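Local coordinates for insecticidal crystal protein Cry35Ab1 (Bacillus thuringiensis, PDB 4JP0) that acts as one component of a binary insecticidal toxin that, together with Cry34Ab1, is active on western corn rootworm larvae, at residues 248-260 with 281-293. Residues are numbered along the deposited sequence; the frame is centred on the assembly and turned at random.
Sequences GFQINIDSGMKFD and IEYSHETKIMEKY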
loop_
_atom_site.group_PDB
_atom_site.type_symbol
_atom_site.label_atom_id
_atom_site.label_comp_id
_atom_site.label_asym_id
_atom_site.label_seq_id
_atom_site.Cartn_x
_atom_site.Cartn_y
_atom_site.Cartn_z
ATOM N N GLY A 248 -6.117 6.443 -2.243
ATOM C CA GLY A 248 -5.611 7.794 -2.012
ATOM C C GLY A 248 -4.138 8.017 -2.353
ATOM O O GLY A 248 -3.478 8.901 -1.797
ATOM N N PHE A 249 -3.597 7.201 -3.249
ATOM C CA PHE A 249 -2.241 7.468 -3.746
ATOM C C PHE A 249 -2.138 7.131 -5.224
ATOM O O PHE A 249 -2.989 6.417 -5.762
ATOM C CB PHE A 249 -1.103 6.873 -2.882
ATOM C CG PHE A 249 -0.936 5.390 -2.974
ATOM C CD1 PHE A 249 -0.049 4.830 -3.887
ATOM C CD2 PHE A 249 -1.553 4.554 -2.054
ATOM C CE1 PHE A 249 0.146 3.478 -3.938
ATOM C CE2 PHE A 249 -1.379 3.200 -2.105
ATOM C CZ PHE A 249 -0.527 2.645 -3.023
ATOM N N GLN A 250 -1.114 7.692 -5.863
ATOM C CA GLN A 250 -0.845 7.445 -7.288
ATOM C C GLN A 250 0.597 7.030 -7.500
ATOM O O GLN A 250 1.451 7.242 -6.627
ATOM C CB GLN A 250 -1.122 8.701 -8.126
ATOM C CG GLN A 250 -0.221 9.886 -7.800
ATOM C CD GLN A 250 -0.703 11.192 -8.431
ATOM O OE1 GLN A 250 -1.891 11.500 -8.384
ATOM N NE2 GLN A 250 0.221 11.961 -9.011
ATOM N N ILE A 251 0.871 6.452 -8.671
ATOM C CA ILE A 251 2.226 6.097 -9.024
ATOM C C ILE A 251 2.685 7.148 -10.000
ATOM O O ILE A 251 2.017 7.399 -10.999
ATOM C CB ILE A 251 2.324 4.734 -9.669
ATOM C CG1 ILE A 251 1.723 3.640 -8.765
ATOM C CG2 ILE A 251 3.776 4.434 -9.888
ATOM C CD1 ILE A 251 2.304 3.614 -7.396
ATOM N N ASN A 252 3.803 7.785 -9.690
ATOM C CA ASN A 252 4.349 8.826 -10.575
ATOM C C ASN A 252 5.326 8.269 -11.601
ATOM O O ASN A 252 5.645 7.072 -11.598
ATOM C CB ASN A 252 5.001 9.931 -9.756
ATOM C CG ASN A 252 3.997 10.894 -9.212
ATOM O OD1 ASN A 252 2.793 10.742 -9.440
ATOM N ND2 ASN A 252 4.475 11.908 -8.484
ATOM N N ILE A 253 5.826 9.143 -12.476
ATOM C CA ILE A 253 6.645 8.692 -13.609
ATOM C C ILE A 253 7.928 7.935 -13.192
ATOM O O ILE A 253 8.535 7.156 -13.954
ATOM C CB ILE A 253 6.919 9.935 -14.525
ATOM C CG1 ILE A 253 7.542 9.533 -15.858
ATOM C CG2 ILE A 253 7.777 10.970 -13.800
ATOM C CD1 ILE A 253 7.472 10.628 -16.905
ATOM N N ASP A 254 8.306 8.252 -11.977
ATOM C CA ASP A 254 9.364 7.765 -11.122
ATOM C C ASP A 254 9.096 6.291 -10.695
ATOM O O ASP A 254 9.977 5.574 -10.190
ATOM C CB ASP A 254 9.142 8.680 -9.857
ATOM C CG ASP A 254 10.207 8.534 -8.778
ATOM O OD1 ASP A 254 10.401 7.411 -8.231
ATOM O OD2 ASP A 254 10.873 9.498 -8.367
ATOM N N SER A 255 7.864 5.842 -10.899
ATOM C CA SER A 255 7.388 4.580 -10.289
ATOM C C SER A 255 7.335 4.701 -8.761
ATOM O O SER A 255 7.115 3.712 -8.044
ATOM C CB SER A 255 8.209 3.356 -10.694
ATOM O OG SER A 255 7.872 2.937 -12.007
ATOM N N GLY A 256 7.525 5.909 -8.248
ATOM C CA GLY A 256 7.397 6.087 -6.810
ATOM C C GLY A 256 5.970 6.500 -6.489
ATOM O O GLY A 256 5.232 6.925 -7.365
ATOM N N MET A 257 5.582 6.393 -5.232
ATOM C CA MET A 257 4.213 6.729 -4.895
ATOM C C MET A 257 4.096 8.185 -4.431
ATOM O O MET A 257 5.032 8.744 -3.866
ATOM C CB MET A 257 3.645 5.782 -3.828
ATOM C CG MET A 257 4.546 5.591 -2.627
ATOM S SD MET A 257 3.873 4.353 -1.469
ATOM C CE MET A 257 4.949 4.654 -0.107
ATOM N N LYS A 258 2.923 8.760 -4.667
ATOM C CA LYS A 258 2.610 10.138 -4.323
ATOM C C LYS A 258 1.207 10.133 -3.730
ATOM O O LYS A 258 0.297 9.570 -4.300
ATOM C CB LYS A 258 2.731 11.014 -5.591
ATOM C CG LYS A 258 1.897 12.302 -5.644
ATOM C CD LYS A 258 2.276 13.318 -4.640
ATOM C CE LYS A 258 1.641 14.689 -5.009
ATOM N NZ LYS A 258 0.213 14.833 -4.519
ATOM N N PHE A 259 1.031 10.732 -2.562
ATOM C CA PHE A 259 -0.266 10.665 -1.887
ATOM C C PHE A 259 -1.228 11.788 -2.259
ATOM O O PHE A 259 -0.843 12.953 -2.315
ATOM C CB PHE A 259 -0.074 10.507 -0.362
ATOM C CG PHE A 259 0.519 9.174 0.017
ATOM C CD1 PHE A 259 1.885 8.969 -0.035
ATOM C CD2 PHE A 259 -0.309 8.103 0.376
ATOM C CE1 PHE A 259 2.422 7.710 0.258
ATOM C CE2 PHE A 259 0.202 6.869 0.684
ATOM C CZ PHE A 259 1.581 6.663 0.623
ATOM N N ASP A 260 -2.479 11.438 -2.536
ATOM C CA ASP A 260 -3.491 12.418 -2.905
ATOM C C ASP A 260 -4.629 12.505 -1.895
ATOM O O ASP A 260 -4.759 11.647 -1.031
ATOM C CB ASP A 260 -4.152 12.026 -4.211
ATOM C CG ASP A 260 -3.208 11.999 -5.362
ATOM O OD1 ASP A 260 -2.250 12.801 -5.381
ATOM O OD2 ASP A 260 -3.390 11.232 -6.321
ATOM N N ILE A 281 8.164 0.209 -1.877
ATOM C CA ILE A 281 7.893 1.174 -2.923
ATOM C C ILE A 281 8.472 2.499 -2.453
ATOM O O ILE A 281 8.220 2.924 -1.336
ATOM C CB ILE A 281 6.388 1.318 -3.092
ATOM C CG1 ILE A 281 5.791 0.050 -3.708
ATOM C CG2 ILE A 281 6.064 2.501 -3.973
ATOM C CD1 ILE A 281 4.303 0.032 -3.604
ATOM N N GLU A 282 9.273 3.127 -3.299
ATOM C CA GLU A 282 9.894 4.390 -2.955
ATOM C C GLU A 282 8.892 5.534 -3.027
ATOM O O GLU A 282 7.906 5.468 -3.756
ATOM C CB GLU A 282 11.053 4.658 -3.933
ATOM C CG GLU A 282 12.238 3.730 -3.703
ATOM C CD GLU A 282 13.423 4.003 -4.611
ATOM O OE1 GLU A 282 13.293 4.798 -5.586
ATOM O OE2 GLU A 282 14.501 3.407 -4.340
ATOM N N TYR A 283 9.137 6.567 -2.234
ATOM C CA TYR A 283 8.419 7.812 -2.380
ATOM C C TYR A 283 8.897 8.422 -3.690
ATOM O O TYR A 283 10.097 8.355 -4.032
ATOM C CB TYR A 283 8.755 8.763 -1.237
ATOM C CG TYR A 283 8.314 8.268 0.131
ATOM C CD1 TYR A 283 9.236 7.944 1.110
ATOM C CD2 TYR A 283 6.982 8.142 0.444
ATOM C CE1 TYR A 283 8.827 7.508 2.372
ATOM C CE2 TYR A 283 6.575 7.697 1.699
ATOM C CZ TYR A 283 7.504 7.377 2.637
ATOM O OH TYR A 283 7.111 6.934 3.864
ATOM N N SER A 284 7.968 9.005 -4.433
ATOM C CA SER A 284 8.304 9.631 -5.701
ATOM C C SER A 284 9.151 10.870 -5.502
ATOM O O SER A 284 9.053 11.534 -4.471
ATOM C CB SER A 284 7.044 9.996 -6.473
ATOM O OG SER A 284 7.365 10.722 -7.648
ATOM N N HIS A 285 9.979 11.172 -6.502
ATOM C CA HIS A 285 10.808 12.382 -6.488
ATOM C C HIS A 285 10.364 13.299 -7.626
ATOM O O HIS A 285 11.000 14.317 -7.926
ATOM C CB HIS A 285 12.280 12.005 -6.669
ATOM C CG HIS A 285 12.910 11.408 -5.450
ATOM N ND1 HIS A 285 12.362 10.341 -4.770
ATOM C CD2 HIS A 285 14.056 11.719 -4.797
ATOM C CE1 HIS A 285 13.133 10.028 -3.743
ATOM N NE2 HIS A 285 14.168 10.850 -3.736
ATOM N N GLU A 286 9.269 12.923 -8.269
ATOM C CA GLU A 286 8.726 13.645 -9.393
ATOM C C GLU A 286 7.351 14.168 -9.076
ATOM O O GLU A 286 6.733 13.799 -8.075
ATOM C CB GLU A 286 8.627 12.734 -10.621
ATOM C CG GLU A 286 9.923 12.061 -11.048
ATOM C CD GLU A 286 10.906 12.976 -11.784
ATOM O OE1 GLU A 286 10.568 14.135 -12.165
ATOM O OE2 GLU A 286 12.044 12.511 -11.997
ATOM N N THR A 287 6.858 15.028 -9.953
ATOM C CA THR A 287 5.545 15.586 -9.768
ATOM C C THR A 287 4.566 15.064 -10.816
ATOM O O THR A 287 3.348 15.200 -10.667
ATOM C CB THR A 287 5.629 17.120 -9.784
ATOM O OG1 THR A 287 4.363 17.675 -9.422
ATOM C CG2 THR A 287 5.851 17.634 -11.181
ATOM N N LYS A 288 5.082 14.436 -11.867
ATOM C CA LYS A 288 4.207 13.942 -12.931
ATOM C C LYS A 288 3.665 12.534 -12.654
ATOM O O LYS A 288 4.435 11.642 -12.388
ATOM C CB LYS A 288 4.941 13.942 -14.278
ATOM C CG LYS A 288 4.056 13.597 -15.460
ATOM C CD LYS A 288 4.812 13.742 -16.779
ATOM C CE LYS A 288 3.870 13.699 -18.004
ATOM N NZ LYS A 288 3.249 12.354 -18.278
ATOM N N ILE A 289 2.345 12.366 -12.731
ATOM C CA ILE A 289 1.691 11.077 -12.582
ATOM C C ILE A 289 2.072 10.168 -13.729
ATOM O O ILE A 289 2.233 10.638 -14.837
ATOM C CB ILE A 289 0.160 11.260 -12.570
ATOM C CG1 ILE A 289 -0.540 9.956 -12.184
ATOM C CG2 ILE A 289 -0.339 11.711 -13.922
ATOM C CD1 ILE A 289 -1.999 10.127 -11.751
ATOM N N MET A 290 2.212 8.865 -13.485
ATOM C CA MET A 290 2.561 7.988 -14.604
ATOM C C MET A 290 1.436 7.859 -15.619
ATOM O O MET A 290 0.288 7.548 -15.270
ATOM C CB MET A 290 2.928 6.580 -14.151
ATOM C CG MET A 290 3.401 5.731 -15.336
ATOM S SD MET A 290 3.603 4.059 -14.832
ATOM C CE MET A 290 5.019 4.218 -13.729
ATOM N N GLU A 291 1.746 8.069 -16.886
ATOM C CA GLU A 291 0.785 7.794 -17.925
ATOM C C GLU A 291 1.326 6.741 -18.890
ATOM O O GLU A 291 1.970 5.836 -18.480
ATOM C CB GLU A 291 0.358 9.046 -18.661
ATOM C CG GLU A 291 0.570 10.308 -17.905
ATOM C CD GLU A 291 0.055 11.527 -18.613
ATOM O OE1 GLU A 291 -0.291 11.468 -19.817
ATOM O OE2 GLU A 291 -0.014 12.545 -17.927
ATOM N N LYS A 292 1.030 6.892 -20.161
ATOM C CA LYS A 292 1.519 6.004 -21.208
ATOM C C LYS A 292 2.609 6.752 -22.006
ATOM O O LYS A 292 2.363 7.854 -22.500
ATOM C CB LYS A 292 0.348 5.601 -22.116
ATOM C CG LYS A 292 0.695 4.691 -23.273
ATOM C CD LYS A 292 -0.575 4.153 -23.947
ATOM C CE LYS A 292 -0.253 3.191 -25.096
ATOM N NZ LYS A 292 -1.240 2.049 -25.228
ATOM N N TYR A 293 3.799 6.158 -22.134
ATOM C CA TYR A 293 4.917 6.803 -22.847
ATOM C C TYR A 293 5.562 5.973 -23.948
ATOM O O TYR A 293 5.289 4.784 -24.082
ATOM C CB TYR A 293 6.018 7.201 -21.863
ATOM C CG TYR A 293 5.495 7.958 -20.682
ATOM C CD1 TYR A 293 5.363 7.336 -19.443
ATOM C CD2 TYR A 293 5.104 9.296 -20.806
ATOM C CE1 TYR A 293 4.869 8.020 -18.359
ATOM C CE2 TYR A 293 4.602 9.983 -19.735
ATOM C CZ TYR A 293 4.489 9.342 -18.509
ATOM O OH TYR A 293 4.000 10.013 -17.430
HETATM O O HOH W 1 2.857 14.559 -7.944
HETATM O O HOH W 2 9.082 2.023 -5.859
#
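M257 pairs with E282 and S284, and I251 with M290, so that the irregular chain 281-293 holds both flanks of a small hairpin, whose strands 249-251 and 257-259 are joined by a type I turn from N252 to S255. On one flank M257 N donates to E282 O and S284 N returns a bond to M257 O (3.0 Å), a single parallel bridge of M257 with Y283. On the other, M290 N meets a lone pair of I251 O at 2.9 Å, and I253 N meets K288 O nearly end-on to the carbonyl, framing an antiparallel bridge of N252 with I289. Between these bridges the second segment bends round the turn. G256 runs tight against it, its CA 3.2 Å from E282 O.

Polar side chains secure the bend. D254, its CG swung trans to the backbone N (chi1 -174°), receives H285 N on OD2 at 2.7 Å, from above the carboxylate plane. N252 ND2 reaches E286 O at 3.0 Å, likewise from above the carbonyl plane, and a water links the same amide nitrogen to T287 O. S284 OG accepts from E286 N, closing an ST turn.

Apolar contacts flank the bonds. M257, extended beyond CG, crosses I281 CG2 with its CG at 3.7 Å, while its CE runs beside Y283. I253 CD1 lies 3.6 Å from Y293 CZ, with the two side chains nearly perpendicular. I251 and M290 lie alongside each other, CG2 to CE 4.0 Å.

The arrangement is a β-hairpin wrapped at its turn by an irregular connection, which leads from helix 272-279 into long strand 292-301 within the Toxin_10 (P42) region.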